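PDB 1W7C: lysyl oxidase from Pichia pastoris, which oxidises primary amines, including the side-chain amino group of peptidyl lysine, to aldehydes with a copper ion and a topaquinone cofactor. Local coordinates for the interface of chains A and B. Residues are numbered along the deposited sequence; one frame, centred on the assembly and turned at random. Chains: chain A/B, Lysyl oxidase.

Contact 1: the interface of chains A and B. Residues chain A 413, 415-416, 418; chain B 199-200, 461.
The strand pair 411-415 and 418-422 of chain A, with the turn between them, meets a loop of chain B carrying B:Asn199 and B:Asp200 and a second loop carrying B:Tyr461. A:His413 points its NE2 at the carboxylate of B:Asp200, 2.7 Å from OD2, and the bond is almost straight, 177° at the hydrogen. The carboxylate lies nearly coplanar with the imidazole, and OD2 takes the N-H on its anti lone pair. One face of that imidazole, toward its rim, receives the edge of B:Tyr461; the planes stand 81° apart, and CD2 of A:His413 comes 3.6 Å from CE1 of B:Tyr461. The phenol of A:Tyr418 gives its hydrogen to the backbone oxygen of B:Asn199, with OH and O 2.6 Å apart and the hydroxyl above the carbonyl plane. CG of A:Tyr418 sits between its own backbone N and carbonyl carbon (chi1 71°), which sends the ring back toward A:His413. Beside the carboxylate, CB of A:Ala416 packs on CB of B:Asp200 at 3.6 Å. The patch pins the end of the 411-422 hairpin of one subunit to two loops of the other and should fix the register of the dimer there.

Contact 2: the interface of chains A and B. Residues chain A 408, 410, 447, 674; chain B 457, 666-668.
A:Tyr408 and B:Arg457 form the tight part of this contact, a cation-pi stack in which ring and guanidinium are parallel to within 2°. NE of B:Arg457 stands 3.4 Å above the ring centre of A:Tyr408, and the guanidinium carbon CZ lies 3.4 Å from the phenol carbon CZ. The arginine chain is extended from CG to NE, then turns at its last torsion (chi4 -83°), which lays the guanidinium flat on the ring. Its rotation is held from within chain B: NH1 of B:Arg457 donates, in the guanidinium plane, to the backbone O of B:Phe666 at 3.0 Å. The loop of B:Phe666 is itself fastened to chain A by its backbone, where N of B:Phe666 donates to O of A:Leu410 at 2.8 Å. B:Ser667 follows, its CA 3.5 Å from the phenol OH of A:Tyr408, and its OG is turned toward CD1 of A:Leu410.

Packing is looser away from the stack. The edge of A:Phe447 reaches CB of B:Ser667 at 4.0 Å through CE1, and A:Met674 offers the flank of its extended chain, SD lying 3.8 Å from the methyl CG2 of B:Thr668. Apolar touches of this kind carry no directional bond. The stack holds strand 452-458, and the backbone bond the 666-668 loop, of one subunit against the other.

Contact 3: the interface of chains A and B. Residues chain A 449, 676-679; chain B 657-659.
Strand 670-678 of chain A, within the catalytic domain of this copper/topaquinone amine oxidase, ends against a short 3-10 turn, 658-660, of chain B and the asparagine that precedes it. B:Asn657 caps that turn: its amide oxygen OD1 accepts the backbone N of B:Asn659 at 2.9 Å, while N of A:Asn679 comes to the same oxygen at 3.1 Å from the opposite face of the amide plane. The reciprocal bond runs from N of B:Ser658 to OD1 of A:Asn679, also 3.1 Å; OG of B:Ser658 crowds N of A:Asn679, and any bond between them is doubtful. CG of B:Asn657 is set between its backbone N and carbonyl carbon (chi1 73°), a turn that brings the amide over A:Phe678. Ring and amide are stacked, 23° apart, with CB above the ring centre and ND2 3.5 Å from CD1 of A:Phe678.

Farther along, ND2 of B:Asn659 donates in its amide plane to OD1 of A:Asp449 at 3.1 Å, meeting the carboxylate on its anti side, somewhat out of the carboxylate plane. Water completes the seam. Water 1 joins the other end of the same amide, OD1 of B:Asn659, to the backbone O of A:Asp449. Waters 2 and 3, bonded to each other, connect ND2 of B:Asn659 and OG1 of A:Thr676 with ND2 of B:Asn657 and the backbone O of A:Pro677.

Contact 4: the interface of chains A and B. Residues chain A 292, 405, 423, 425, 691; chain B 281-283.
A loop segment of chain B, residues 281-283, lies among chain A loops carrying A:Arg292, A:Gln423 and A:Gln691, the end of strand 398-405 and the start of strand 425-433. B:Ser282 is the inserted residue, with 70 Å² of its surface hidden by the partner. Its hydroxyl OG donates to the amide oxygen OE1 of A:Gln691 at 2.8 Å, and its backbone N reaches the same OE1 at 2.9 Å; both approach from one face of the amide plane. The first torsion of the serine, chi1 63°, keeps OG close to its own N, and this lets one oxygen hold both.

From another direction the amide of A:Gln405 gives NE2 to OG of B:Ser282 at 3.0 Å and to the backbone O of B:Pro283 at 2.9 Å. The second bond is the straighter, 163° at the hydrogen, and lies in the carbonyl plane; both acceptors are near the plane of the A:Gln405 amide. OG is therefore gripped as donor and as acceptor by two glutamines of the other subunit. A:Arg292 lays its guanidinium face over CB of B:Ser282, 3.7 Å from CZ, a packing contact without a hydrogen bond. On a further side, water 4 links NE2 of A:Gln423 to the backbone O of B:Pro283. The glutamine cluster thus holds the 281-283 loop of one subunit against the body of its neighbour, fastening the dimer.

Contact 1: the interface of chains A and B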
ATOM      1  N   HIS A 413     -14.442 -13.819 -10.481  1.00 15.85           N
ATOM      2  CA  HIS A 413     -13.946 -14.975 -11.199  1.00 15.33           C
ATOM      3  C   HIS A 413     -14.674 -15.151 -12.522  1.00 15.90           C
ATOM      4  O   HIS A 413     -15.874 -14.953 -12.592  1.00 17.19           O
ATOM      5  CB  HIS A 413     -14.009 -16.280 -10.360  1.00 16.35           C
ATOM      6  CG  HIS A 413     -13.376 -17.450 -11.037  1.00 16.20           C
ATOM      7  ND1 HIS A 413     -12.049 -17.465 -11.406  1.00 15.11           N
ATOM      8  CD2 HIS A 413     -13.896 -18.636 -11.442  1.00 17.26           C
ATOM      9  CE1 HIS A 413     -11.774 -18.619 -11.986  1.00 16.80           C
ATOM     10  NE2 HIS A 413     -12.880 -19.345 -12.032  1.00 17.95           N
ATOM     11  N   GLY A 415     -15.204 -18.299 -15.226  1.00 21.58           N
ATOM     12  CA  GLY A 415     -14.986 -19.670 -15.651  0.70 23.58           C
ATOM     13  C   GLY A 415     -16.282 -20.363 -15.877  0.70 24.77           C
ATOM     14  O   GLY A 415     -17.295 -19.844 -15.501  0.70 23.66           O
ATOM     15  N   ALA A 416     -16.237 -21.529 -16.506  0.70 19.02           N
ATOM     16  CA  ALA A 416     -17.400 -22.404 -16.646  0.70 21.65           C
ATOM     17  C   ALA A 416     -18.627 -21.639 -17.165  0.70 24.79           C
ATOM     18  O   ALA A 416     -19.744 -21.843 -16.678  0.70 30.91           O
ATOM     19  CB  ALA A 416     -17.690 -23.070 -15.289  0.70 23.46           C
ATOM     20  N   TYR A 418     -19.457 -18.423 -16.918  1.00 19.78           N
ATOM     21  CA  TYR A 418     -19.954 -17.288 -16.143  1.00 19.65           C
ATOM     22  C   TYR A 418     -18.835 -16.336 -15.770  1.00 19.16           C
ATOM     23  O   TYR A 418     -17.651 -16.688 -15.830  1.00 18.51           O
ATOM     24  CB  TYR A 418     -20.636 -17.765 -14.850  1.00 20.05           C
ATOM     25  CG  TYR A 418     -19.689 -18.334 -13.782  1.00 18.80           C
ATOM     26  CD1 TYR A 418     -19.030 -17.504 -12.861  1.00 19.40           C
ATOM     27  CD2 TYR A 418     -19.465 -19.706 -13.691  1.00 18.90           C
ATOM     28  CE1 TYR A 418     -18.186 -18.037 -11.922  1.00 18.54           C
ATOM     29  CE2 TYR A 418     -18.603 -20.251 -12.726  1.00 20.03           C
ATOM     30  CZ  TYR A 418     -17.969 -19.402 -11.836  1.00 18.27           C
ATOM     31  OH  TYR A 418     -17.120 -19.890 -10.855  1.00 20.46           O
TER
ATOM     32  N   ASN B 199     -19.621 -25.149 -11.504  1.00 21.89           N
ATOM     33  CA  ASN B 199     -19.276 -23.727 -11.298  1.00 21.64           C
ATOM     34  C   ASN B 199     -17.776 -23.474 -11.219  1.00 20.03           C
ATOM     35  O   ASN B 199     -17.326 -22.519 -10.606  1.00 20.78           O
ATOM     36  CB  ASN B 199     -19.981 -23.166 -10.050  1.00 20.68           C
ATOM     37  CG  ASN B 199     -19.591 -23.901  -8.772  1.00 19.80           C
ATOM     38  OD1 ASN B 199     -19.351 -25.108  -8.782  1.00 22.12           O
ATOM     39  ND2 ASN B 199     -19.482 -23.166  -7.677  1.00 21.06           N
ATOM     40  N   ASP B 200     -17.010 -24.338 -11.850  1.00 20.73           N
ATOM     41  CA  ASP B 200     -15.555 -24.164 -11.969  1.00 22.16           C
ATOM     42  C   ASP B 200     -14.855 -24.191 -10.614  1.00 19.49           C
ATOM     43  O   ASP B 200     -13.790 -23.611 -10.478  1.00 20.09           O
ATOM     44  CB  ASP B 200     -15.237 -22.834 -12.705  0.70 28.93           C
ATOM     45  CG  ASP B 200     -13.821 -22.787 -13.250  0.70 22.47           C
ATOM     46  OD1 ASP B 200     -13.440 -23.802 -13.872  0.70 25.17           O
ATOM     47  OD2 ASP B 200     -13.020 -21.808 -13.096  0.70 28.31           O
ATOM     48  N   TYR B 461     -10.386 -18.769  -7.342  1.00 15.91           N
ATOM     49  CA  TYR B 461     -10.364 -19.982  -6.527  1.00 16.48           C
ATOM     50  C   TYR B 461      -8.958 -20.366  -6.214  1.00 17.29           C
ATOM     51  O   TYR B 461      -8.095 -20.419  -7.080  1.00 20.59           O
ATOM     52  CB  TYR B 461     -11.026 -21.120  -7.281  1.00 16.57           C
ATOM     53  CG  TYR B 461     -12.541 -21.090  -7.341  1.00 15.87           C
ATOM     54  CD1 TYR B 461     -13.214 -20.760  -8.499  1.00 18.34           C
ATOM     55  CD2 TYR B 461     -13.293 -21.379  -6.225  1.00 15.60           C
ATOM     56  CE1 TYR B 461     -14.607 -20.719  -8.536  1.00 17.71           C
ATOM     57  CE2 TYR B 461     -14.668 -21.350  -6.240  1.00 17.05           C
ATOM     58  CZ  TYR B 461     -15.318 -21.033  -7.401  1.00 17.60           C
ATOM     59  OH  TYR B 461     -16.693 -21.012  -7.439  1.00 18.21           O
TER

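Contact 2: the interface of chains A and B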
ATOM      1  N   TYR A 408     -10.727  -0.867  -8.046  1.00 14.51           N
ATOM      2  CA  TYR A 408     -10.627  -2.301  -8.350  1.00 14.56           C
ATOM      3  C   TYR A 408     -11.814  -2.984  -7.646  1.00 14.40           C
ATOM      4  O   TYR A 408     -12.269  -2.535  -6.568  1.00 15.36           O
ATOM      5  CB  TYR A 408      -9.281  -2.885  -7.869  1.00 14.15           C
ATOM      6  CG  TYR A 408      -9.154  -2.847  -6.380  1.00 14.59           C
ATOM      7  CD1 TYR A 408      -8.814  -1.680  -5.713  1.00 15.31           C
ATOM      8  CD2 TYR A 408      -9.377  -3.985  -5.619  1.00 14.31           C
ATOM      9  CE1 TYR A 408      -8.713  -1.639  -4.325  1.00 15.38           C
ATOM     10  CE2 TYR A 408      -9.269  -3.958  -4.243  1.00 15.04           C
ATOM     11  CZ  TYR A 408      -8.953  -2.791  -3.592  1.00 15.52           C
ATOM     12  OH  TYR A 408      -8.950  -2.779  -2.222  1.00 16.33           O
ATOM     13  N   LEU A 410     -13.884  -5.933  -5.543  1.00 14.24           N
ATOM     14  CA  LEU A 410     -13.501  -6.626  -4.310  1.00 14.57           C
ATOM     15  C   LEU A 410     -13.031  -8.040  -4.615  1.00 13.54           C
ATOM     16  O   LEU A 410     -12.100  -8.525  -3.993  1.00 14.71           O
ATOM     17  CB  LEU A 410     -14.659  -6.610  -3.298  1.00 14.54           C
ATOM     18  CG  LEU A 410     -14.344  -7.261  -1.936  1.00 16.08           C
ATOM     19  CD1 LEU A 410     -13.152  -6.611  -1.256  1.00 18.19           C
ATOM     20  CD2 LEU A 410     -15.585  -7.133  -1.072  1.00 18.48           C
ATOM     21  N   PHE A 447     -14.360  -2.163   4.754  1.00 13.33           N
ATOM     22  CA  PHE A 447     -14.684  -2.987   3.578  1.00 13.01           C
ATOM     23  C   PHE A 447     -15.861  -3.923   3.843  1.00 14.08           C
ATOM     24  O   PHE A 447     -16.172  -4.264   5.005  1.00 13.32           O
ATOM     25  CB  PHE A 447     -13.473  -3.818   3.204  1.00 13.75           C
ATOM     26  CG  PHE A 447     -12.275  -3.015   2.705  1.00 12.19           C
ATOM     27  CD1 PHE A 447     -12.007  -2.916   1.347  1.00 12.66           C
ATOM     28  CD2 PHE A 447     -11.421  -2.379   3.603  1.00 13.64           C
ATOM     29  CE1 PHE A 447     -10.885  -2.231   0.904  1.00 13.06           C
ATOM     30  CE2 PHE A 447     -10.314  -1.703   3.164  1.00 15.26           C
ATOM     31  CZ  PHE A 447     -10.048  -1.628   1.798  1.00 12.92           C
ATOM     32  N   MET A 674      -3.772  -3.110   7.976  1.00 13.11           N
ATOM     33  CA  MET A 674      -5.121  -3.654   7.875  1.00 12.38           C
ATOM     34  C   MET A 674      -5.371  -4.624   9.055  1.00 13.37           C
ATOM     35  O   MET A 674      -4.480  -5.274   9.554  1.00 12.71           O
ATOM     36  CB  MET A 674      -5.352  -4.411   6.564  1.00 13.63           C
ATOM     37  CG  MET A 674      -5.712  -3.537   5.394  1.00 16.16           C
ATOM     38  SD  MET A 674      -5.894  -4.475   3.899  1.00 19.38           S
ATOM     39  CE  MET A 674      -6.800  -3.465   2.987  1.00 22.90           C
TER
ATOM     40  N   ARG B 457      -3.179  -7.440  -7.979  1.00 12.74           N
ATOM     41  CA  ARG B 457      -4.034  -8.053  -6.969  1.00 12.99           C
ATOM     42  C   ARG B 457      -4.478  -9.411  -7.506  1.00 13.78           C
ATOM     43  O   ARG B 457      -4.682  -9.566  -8.707  1.00 14.21           O
ATOM     44  CB  ARG B 457      -5.263  -7.182  -6.683  1.00 13.98           C
ATOM     45  CG  ARG B 457      -4.890  -5.784  -6.148  1.00 14.17           C
ATOM     46  CD  ARG B 457      -6.094  -4.915  -5.990  1.00 14.71           C
ATOM     47  NE  ARG B 457      -5.792  -3.589  -5.450  1.00 15.17           N
ATOM     48  CZ  ARG B 457      -5.654  -3.315  -4.149  1.00 16.90           C
ATOM     49  NH1 ARG B 457      -5.808  -4.239  -3.230  1.00 15.68           N
ATOM     50  NH2 ARG B 457      -5.397  -2.065  -3.760  1.00 19.12           N
ATOM     51  N   PHE B 666      -9.447  -9.416  -3.650  1.00 13.55           N
ATOM     52  CA  PHE B 666      -8.419  -8.562  -4.218  1.00 13.22           C
ATOM     53  C   PHE B 666      -7.895  -7.548  -3.203  1.00 13.93           C
ATOM     54  O   PHE B 666      -6.773  -7.067  -3.344  1.00 14.62           O
ATOM     55  CB  PHE B 666      -8.951  -7.745  -5.405  1.00 13.41           C
ATOM     56  CG  PHE B 666      -9.098  -8.498  -6.727  1.00 14.48           C
ATOM     57  CD1 PHE B 666     -10.271  -8.341  -7.501  1.00 16.50           C
ATOM     58  CD2 PHE B 666      -8.074  -9.227  -7.258  1.00 14.65           C
ATOM     59  CE1 PHE B 666     -10.367  -8.950  -8.769  1.00 15.06           C
ATOM     60  CE2 PHE B 666      -8.180  -9.826  -8.486  1.00 14.39           C
ATOM     61  CZ  PHE B 666      -9.319  -9.690  -9.236  1.00 16.07           C
ATOM     62  N   SER B 667      -8.694  -7.169  -2.211  1.00 14.14           N
ATOM     63  CA  SER B 667      -8.314  -6.081  -1.291  1.00 13.34           C
ATOM     64  C   SER B 667      -7.093  -6.426  -0.440  1.00 15.80           C
ATOM     65  O   SER B 667      -6.217  -5.563  -0.183  1.00 18.22           O
ATOM     66  CB  SER B 667      -9.485  -5.799  -0.390  1.00 16.87           C
ATOM     67  OG  SER B 667      -9.891  -7.015   0.189  1.00 17.19           O
ATOM     68  N   THR B 668      -6.980  -7.673   0.011  1.00 14.29           N
ATOM     69  CA  THR B 668      -5.890  -8.103   0.865  1.00 14.97           C
ATOM     70  C   THR B 668      -4.849  -8.978   0.192  1.00 18.31           C
ATOM     71  O   THR B 668      -3.946  -9.467   0.869  1.00 27.64           O
ATOM     72  CB  THR B 668      -6.477  -8.833   2.085  1.00 18.56           C
ATOM     73  OG1 THR B 668      -7.446  -9.811   1.680  1.00 17.43           O
ATOM     74  CG2 THR B 668      -7.235  -7.873   3.002  1.00 21.27           C
TER

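Contact 3: the interface of chains A and B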
ATOM      1  N   ASP A 449     -16.254  -7.111   3.644  1.00 14.25           N
ATOM      2  CA  ASP A 449     -16.009  -8.414   4.223  1.00 14.59           C
ATOM      3  C   ASP A 449     -15.751  -8.374   5.734  1.00 14.21           C
ATOM      4  O   ASP A 449     -15.635  -9.442   6.345  1.00 14.82           O
ATOM      5  CB  ASP A 449     -14.789  -9.064   3.583  1.00 14.57           C
ATOM      6  CG  ASP A 449     -13.514  -8.327   3.902  1.00 14.47           C
ATOM      7  OD1 ASP A 449     -12.539  -8.956   4.407  1.00 15.63           O
ATOM      8  OD2 ASP A 449     -13.480  -7.082   3.709  1.00 13.79           O
ATOM      9  N   THR A 676      -7.851  -7.730   9.252  1.00 11.93           N
ATOM     10  CA  THR A 676      -8.628  -8.548   8.320  1.00 13.39           C
ATOM     11  C   THR A 676      -9.068  -9.864   8.947  1.00 12.48           C
ATOM     12  O   THR A 676      -8.308 -10.496   9.672  1.00 13.33           O
ATOM     13  CB  THR A 676      -7.893  -8.715   6.966  1.00 15.32           C
ATOM     14  OG1 THR A 676      -8.792  -9.266   5.972  1.00 16.12           O
ATOM     15  CG2 THR A 676      -6.731  -9.643   7.047  1.00 15.81           C
ATOM     16  N   PRO A 677     -10.320 -10.283   8.721  1.00 13.30           N
ATOM     17  CA  PRO A 677     -10.762 -11.546   9.303  1.00 14.48           C
ATOM     18  C   PRO A 677      -9.905 -12.724   8.868  1.00 13.81           C
ATOM     19  O   PRO A 677      -9.517 -12.800   7.693  1.00 15.18           O
ATOM     20  CB  PRO A 677     -12.169 -11.708   8.743  0.50 21.75           C
ATOM     21  CG  PRO A 677     -12.601 -10.387   8.400  0.50 12.56           C
ATOM     22  CD  PRO A 677     -11.394  -9.622   7.965  0.50 11.92           C
ATOM     23  N   PHE A 678      -9.629 -13.639   9.800  1.00 13.69           N
ATOM     24  CA  PHE A 678      -8.827 -14.823   9.557  1.00 13.49           C
ATOM     25  C   PHE A 678      -9.438 -15.968  10.334  1.00 14.47           C
ATOM     26  O   PHE A 678      -9.305 -16.051  11.539  1.00 15.36           O
ATOM     27  CB  PHE A 678      -7.406 -14.523   9.999  1.00 13.94           C
ATOM     28  CG  PHE A 678      -6.390 -15.565   9.634  1.00 14.35           C
ATOM     29  CD1 PHE A 678      -5.548 -15.353   8.560  1.00 16.59           C
ATOM     30  CD2 PHE A 678      -6.260 -16.759  10.346  1.00 16.95           C
ATOM     31  CE1 PHE A 678      -4.620 -16.291   8.198  1.00 18.54           C
ATOM     32  CE2 PHE A 678      -5.286 -17.710   9.979  1.00 17.31           C
ATOM     33  CZ  PHE A 678      -4.478 -17.453   8.904  1.00 17.67           C
ATOM     34  N   ASN A 679     -10.194 -16.800   9.628  1.00 13.93           N
ATOM     35  CA  ASN A 679     -10.990 -17.843  10.281  1.00 15.23           C
ATOM     36  C   ASN A 679     -12.030 -17.305  11.262  1.00 14.91           C
ATOM     37  O   ASN A 679     -12.515 -18.013  12.120  1.00 16.50           O
ATOM     38  CB  ASN A 679     -10.064 -18.890  10.933  1.00 15.09           C
ATOM     39  CG  ASN A 679      -9.240 -19.611   9.921  1.00 14.88           C
ATOM     40  OD1 ASN A 679      -9.657 -19.821   8.780  1.00 15.61           O
ATOM     41  ND2 ASN A 679      -8.064 -20.037  10.343  1.00 16.12           N
TER
ATOM     42  N   ASN B 657      -7.317 -18.981   4.220  1.00 15.60           N
ATOM     43  CA  ASN B 657      -8.148 -19.191   5.392  1.00 15.09           C
ATOM     44  C   ASN B 657      -9.621 -19.077   4.991  1.00 14.44           C
ATOM     45  O   ASN B 657      -9.958 -19.098   3.801  1.00 14.78           O
ATOM     46  CB  ASN B 657      -7.720 -18.235   6.531  1.00 14.24           C
ATOM     47  CG  ASN B 657      -8.107 -16.796   6.303  1.00 14.99           C
ATOM     48  OD1 ASN B 657      -9.201 -16.362   6.687  1.00 15.38           O
ATOM     49  ND2 ASN B 657      -7.228 -16.028   5.612  1.00 16.96           N
ATOM     50  N   SER B 658     -10.520 -18.953   5.968  1.00 15.62           N
ATOM     51  CA  SER B 658     -11.945 -18.773   5.675  1.00 15.17           C
ATOM     52  C   SER B 658     -12.202 -17.606   4.747  1.00 16.36           C
ATOM     53  O   SER B 658     -13.153 -17.637   3.955  1.00 15.61           O
ATOM     54  CB  SER B 658     -12.707 -18.566   6.978  1.00 17.63           C
ATOM     55  OG  SER B 658     -12.329 -17.365   7.617  1.00 16.24           O
ATOM     56  N   ASN B 659     -11.348 -16.578   4.809  1.00 15.67           N
ATOM     57  CA  ASN B 659     -11.562 -15.385   3.982  1.00 14.61           C
ATOM     58  C   ASN B 659     -11.188 -15.591   2.535  1.00 14.06           C
ATOM     59  O   ASN B 659     -11.255 -14.640   1.763  1.00 15.74           O
ATOM     60  CB  ASN B 659     -10.854 -14.144   4.585  1.00 14.35           C
ATOM     61  CG  ASN B 659     -11.798 -12.979   4.739  1.00 14.21           C
ATOM     62  OD1 ASN B 659     -12.938 -13.159   5.225  1.00 15.99           O
ATOM     63  ND2 ASN B 659     -11.386 -11.789   4.309  1.00 15.61           N
TER
HETATM   64  O   HOH W   1     -15.317 -12.044   5.751  1.00 15.73           O
HETATM   65  O   HOH W   2      -8.559 -11.093   3.943  0.80 16.49           O
HETATM   66  O   HOH W   3      -7.593 -13.107   5.689  1.00 18.90           O

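Contact 4: the interface of chains A and B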
ATOM      1  N   ARG A 292     -25.490   5.888   1.360  1.00 17.33           N
ATOM      2  CA  ARG A 292     -25.675   4.491   1.800  1.00 17.38           C
ATOM      3  C   ARG A 292     -25.149   4.131   3.199  1.00 17.15           C
ATOM      4  O   ARG A 292     -25.129   2.954   3.566  1.00 17.86           O
ATOM      5  CB  ARG A 292     -25.088   3.516   0.754  1.00 17.35           C
ATOM      6  CG  ARG A 292     -25.527   3.826  -0.670  1.00 18.95           C
ATOM      7  CD  ARG A 292     -25.382   2.736  -1.667  1.00 19.14           C
ATOM      8  NE  ARG A 292     -24.107   2.035  -1.480  1.00 16.90           N
ATOM      9  CZ  ARG A 292     -23.947   0.718  -1.537  1.00 17.26           C
ATOM     10  NH1 ARG A 292     -24.940  -0.076  -1.948  1.00 17.95           N
ATOM     11  NH2 ARG A 292     -22.768   0.206  -1.172  1.00 17.10           N
ATOM     12  N   GLN A 405     -15.942   4.441  -4.168  1.00 14.89           N
ATOM     13  CA  GLN A 405     -15.903   3.270  -5.049  1.00 14.81           C
ATOM     14  C   GLN A 405     -14.437   3.053  -5.339  1.00 14.80           C
ATOM     15  O   GLN A 405     -13.788   3.831  -6.039  1.00 15.66           O
ATOM     16  CB  GLN A 405     -16.689   3.531  -6.331  1.00 16.03           C
ATOM     17  CG  GLN A 405     -16.829   2.277  -7.213  1.00 17.76           C
ATOM     18  CD  GLN A 405     -17.680   1.194  -6.600  1.00 15.39           C
ATOM     19  OE1 GLN A 405     -17.201   0.083  -6.354  1.00 17.81           O
ATOM     20  NE2 GLN A 405     -18.980   1.484  -6.429  1.00 17.10           N
ATOM     21  N   GLN A 423     -18.327  -5.488  -6.661  1.00 15.05           N
ATOM     22  CA  GLN A 423     -17.805  -4.129  -6.507  1.00 15.10           C
ATOM     23  C   GLN A 423     -17.206  -3.931  -5.118  1.00 14.66           C
ATOM     24  O   GLN A 423     -17.415  -4.720  -4.203  1.00 15.49           O
ATOM     25  CB  GLN A 423     -18.891  -3.073  -6.783  1.00 15.29           C
ATOM     26  CG  GLN A 423     -19.511  -3.167  -8.128  1.00 17.47           C
ATOM     27  CD  GLN A 423     -20.561  -2.112  -8.297  1.00 25.65           C
ATOM     28  OE1 GLN A 423     -21.701  -2.336  -7.944  1.00 31.43           O
ATOM     29  NE2 GLN A 423     -20.183  -0.955  -8.798  1.00 28.69           N
ATOM     30  N   PRO A 425     -17.216  -0.887  -2.790  1.00 13.96           N
ATOM     31  CA  PRO A 425     -17.516   0.339  -2.040  1.00 13.93           C
ATOM     32  C   PRO A 425     -16.961   0.233  -0.638  1.00 13.48           C
ATOM     33  O   PRO A 425     -16.976  -0.830  -0.037  1.00 14.03           O
ATOM     34  CB  PRO A 425     -19.033   0.350  -1.990  1.00 15.70           C
ATOM     35  CG  PRO A 425     -19.372  -1.123  -1.936  1.00 16.60           C
ATOM     36  CD  PRO A 425     -18.405  -1.755  -2.904  1.00 15.49           C
ATOM     37  N   GLN A 691     -24.102  -5.401  -4.496  1.00 18.15           N
ATOM     38  CA  GLN A 691     -23.254  -4.648  -5.417  1.00 17.21           C
ATOM     39  C   GLN A 691     -22.318  -5.626  -6.138  1.00 16.48           C
ATOM     40  O   GLN A 691     -21.098  -5.633  -5.942  1.00 16.54           O
ATOM     41  CB  GLN A 691     -22.468  -3.565  -4.655  1.00 16.32           C
ATOM     42  CG  GLN A 691     -23.381  -2.595  -3.913  1.00 17.42           C
ATOM     43  CD  GLN A 691     -24.362  -1.888  -4.828  1.00 18.35           C
ATOM     44  OE1 GLN A 691     -23.971  -1.132  -5.716  1.00 18.16           O
ATOM     45  NE2 GLN A 691     -25.656  -2.158  -4.630  1.00 19.49           N
TER
ATOM     46  N   LYS B 281     -27.909   2.013  -5.225  1.00 18.81           N
ATOM     47  CA  LYS B 281     -26.709   1.786  -6.043  1.00 19.50           C
ATOM     48  C   LYS B 281     -25.501   2.410  -5.405  1.00 18.44           C
ATOM     49  O   LYS B 281     -25.565   3.539  -4.946  1.00 19.48           O
ATOM     50  CB  LYS B 281     -26.865   2.490  -7.397  1.00 28.98           C
ATOM     51  CG  LYS B 281     -27.781   1.866  -8.402  1.00 32.27           C
ATOM     52  CD  LYS B 281     -27.731   2.674  -9.736  1.00 52.15           C
ATOM     53  CE  LYS B 281     -29.089   3.108 -10.217  1.00 46.12           C
ATOM     54  NZ  LYS B 281     -29.101   4.040 -11.410  1.00 35.63           N
ATOM     55  N   SER B 282     -24.366   1.725  -5.453  1.00 17.27           N
ATOM     56  CA  SER B 282     -23.169   2.293  -4.899  1.00 17.20           C
ATOM     57  C   SER B 282     -22.605   3.432  -5.772  1.00 19.58           C
ATOM     58  O   SER B 282     -23.033   3.638  -6.911  1.00 18.78           O
ATOM     59  CB  SER B 282     -22.139   1.169  -4.692  1.00 17.56           C
ATOM     60  OG  SER B 282     -21.723   0.528  -5.906  1.00 18.49           O
ATOM     61  N   PRO B 283     -21.589   4.151  -5.271  1.00 16.75           N
ATOM     62  CA  PRO B 283     -21.160   5.355  -6.009  1.00 18.29           C
ATOM     63  C   PRO B 283     -20.509   5.072  -7.353  1.00 15.59           C
ATOM     64  O   PRO B 283     -19.965   3.976  -7.579  1.00 17.66           O
ATOM     65  CB  PRO B 283     -20.212   6.067  -5.034  1.00 17.85           C
ATOM     66  CG  PRO B 283     -20.597   5.530  -3.688  1.00 21.13           C
ATOM     67  CD  PRO B 283     -20.996   4.097  -3.936  1.00 17.86           C
TER
HETATM   68  O   HOH W   4     -21.198   1.820  -9.053  1.00 31.18           O

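Contacts 2 and 3 are neighbours, their C-alpha centres about 12 Å apart, and both draw on strand 670-678 of chain A and on the chain B stretch from 657 to 668. Contact 4 lies about 15 Å from contact 2, and contact 1 about 20 Å or more from each of the others. Successive parts of chain A, from strand 398-405 through the loop at 408-410 to the hairpin 411-422, run through contacts 4, 2 and 1, tying them together. All centres are about 30 Å or more from A:Asp358, the predicted catalytic base of chain A. Two-fold symmetry repeats each contact with the chains exchanged.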